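Long-range contact in alpha-rhamnosidase (PDB 6I60), which probably hydrolyses terminal non-reducing alpha-L-rhamnose residues from alpha-L-rhamnosides: residues I391-E395 and Y405-R409. Residues are numbered along the deposited sequence; the frame is centred on the assembly and turned at random.
Sequences IRHAE and YSTNR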
loop_
_atom_site.group_PDB
_atom_site.type_symbol
_atom_site.label_atom_id
_atom_site.label_comp_id
_atom_site.label_asym_id
_atom_site.label_seq_id
_atom_site.Cartn_x
_atom_site.Cartn_y
_atom_site.Cartn_z
ATOM N N ILE A 391 24.976 4.074 15.719
ATOM C CA ILE A 391 24.220 2.918 15.247
ATOM C C ILE A 391 24.141 2.996 13.729
ATOM O O ILE A 391 23.503 3.904 13.182
ATOM C CB ILE A 391 22.816 2.859 15.863
ATOM C CG1 ILE A 391 22.887 3.026 17.381
ATOM C CG2 ILE A 391 22.128 1.557 15.490
ATOM C CD1 ILE A 391 21.562 3.383 18.013
ATOM N N ARG A 392 24.773 2.045 13.048
ATOM C CA ARG A 392 24.738 1.955 11.597
ATOM C C ARG A 392 23.865 0.783 11.162
ATOM O O ARG A 392 23.737 -0.217 11.874
ATOM C CB ARG A 392 26.146 1.793 11.021
ATOM C CG ARG A 392 27.118 2.880 11.448
ATOM C CD ARG A 392 28.443 2.751 10.713
ATOM N NE ARG A 392 28.391 3.363 9.390
ATOM C CZ ARG A 392 29.384 3.321 8.508
ATOM N NH1 ARG A 392 30.513 2.691 8.807
ATOM N NH2 ARG A 392 29.246 3.908 7.324
ATOM N N HIS A 393 23.266 0.916 9.980
ATOM C CA HIS A 393 22.357 -0.087 9.441
ATOM C C HIS A 393 22.768 -0.439 8.018
ATOM O O HIS A 393 23.223 0.426 7.263
ATOM C CB HIS A 393 20.904 0.410 9.456
ATOM C CG HIS A 393 20.510 1.101 10.725
ATOM N ND1 HIS A 393 20.998 2.340 11.083
ATOM C CD2 HIS A 393 19.666 0.729 11.717
ATOM C CE1 HIS A 393 20.477 2.699 12.242
ATOM N NE2 HIS A 393 19.664 1.739 12.648
ATOM N N ALA A 394 22.600 -1.707 7.653
ATOM C CA ALA A 394 22.979 -2.160 6.323
ATOM C C ALA A 394 22.141 -3.367 5.929
ATOM O O ALA A 394 21.563 -4.057 6.775
ATOM C CB ALA A 394 24.471 -2.501 6.248
ATOM N N GLU A 395 22.087 -3.612 4.620
ATOM C CA GLU A 395 21.347 -4.730 4.049
ATOM C C GLU A 395 22.195 -5.991 3.926
ATOM O O GLU A 395 21.681 -7.101 4.104
ATOM C CB GLU A 395 20.802 -4.350 2.668
ATOM C CG GLU A 395 19.484 -3.597 2.690
ATOM C CD GLU A 395 18.839 -3.521 1.315
ATOM O OE1 GLU A 395 19.578 -3.403 0.315
ATOM O OE2 GLU A 395 17.592 -3.583 1.233
ATOM N N TYR A 405 27.563 -1.315 3.444
ATOM C CA TYR A 405 26.635 -0.204 3.297
ATOM C C TYR A 405 26.474 0.240 1.847
ATOM O O TYR A 405 25.986 1.349 1.601
ATOM C CB TYR A 405 27.090 0.976 4.157
ATOM C CG TYR A 405 27.385 0.615 5.595
ATOM C CD1 TYR A 405 26.358 0.483 6.522
ATOM C CD2 TYR A 405 28.688 0.412 6.027
ATOM C CE1 TYR A 405 26.622 0.156 7.839
ATOM C CE2 TYR A 405 28.963 0.082 7.344
ATOM C CZ TYR A 405 27.925 -0.042 8.244
ATOM O OH TYR A 405 28.191 -0.370 9.553
ATOM N N SER A 406 26.867 -0.601 0.887
ATOM C CA SER A 406 26.854 -0.186 -0.513
ATOM C C SER A 406 25.435 0.052 -1.015
ATOM O O SER A 406 25.180 1.030 -1.727
ATOM C CB SER A 406 27.558 -1.232 -1.377
ATOM O OG SER A 406 28.873 -1.484 -0.914
ATOM N N THR A 407 24.497 -0.828 -0.658
ATOM C CA THR A 407 23.121 -0.664 -1.113
ATOM C C THR A 407 22.479 0.603 -0.561
ATOM O O THR A 407 21.518 1.105 -1.156
ATOM C CB THR A 407 22.281 -1.885 -0.728
ATOM O OG1 THR A 407 22.418 -2.144 0.675
ATOM C CG2 THR A 407 22.735 -3.109 -1.508
ATOM N N ASN A 408 22.985 1.132 0.558
ATOM C CA ASN A 408 22.474 2.391 1.089
ATOM C C ASN A 408 22.959 3.590 0.286
ATOM O O ASN A 408 22.327 4.652 0.341
ATOM C CB ASN A 408 22.877 2.556 2.557
ATOM C CG ASN A 408 22.275 1.489 3.457
ATOM O OD1 ASN A 408 21.611 0.563 2.988
ATOM N ND2 ASN A 408 22.503 1.618 4.757
ATOM N N ARG A 409 24.062 3.442 -0.446
ATOM C CA ARG A 409 24.606 4.472 -1.342
ATOM C C ARG A 409 24.926 5.708 -0.502
ATOM O O ARG A 409 25.562 5.570 0.557
ATOM C CB ARG A 409 23.639 4.688 -2.501
ATOM C CG ARG A 409 23.543 3.498 -3.448
ATOM C CD ARG A 409 22.993 3.906 -4.804
ATOM N NE ARG A 409 21.879 4.840 -4.677
ATOM C CZ ARG A 409 20.960 5.042 -5.617
ATOM N NH1 ARG A 409 19.982 5.914 -5.414
ATOM N NH2 ARG A 409 21.021 4.372 -6.761
#
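Arg392 and Tyr405 form a cation-pi stack in the concanavalin-like beta-sandwich domain, where strand 388-394 meets the loop leading to its antiparallel neighbour 414-418. The guanidinium lies flat over one face of the ring, offset toward its rim: Arg392 CZ is 3.8 Å from the Tyr405 ring centroid and the planes are 20° apart. A bend in the arginine chain at chi3 (83°) folds the group over the ring, while Arg392 CB and CD both abut one side of the phenolic oxygen, each 3.3 Å from Tyr405 OH, which also makes a weak hydrogen bond to Glu440. Apolar packing adds Ala394 CB, 3.5 Å from Tyr405 CD1. Replacing Tyr405 by an alanine would probably leave the Arg392 guanidinium without its stacking surface and open a gap beside Ala394. Two polar links tie the loop to the strand end. Asn408 ND2 gives a weak, bent bond to His393 O (2.9 Å), an oxygen that also lies at the edge of the tyrosine ring. Glu395, buried, is held through OE2 by Asn371 and through OE1 by the backbone N of His818; Thr407 OG1 donates to that same Glu395 OE1 over 3.1 Å, from the anti side, 21° out of the carboxylate plane.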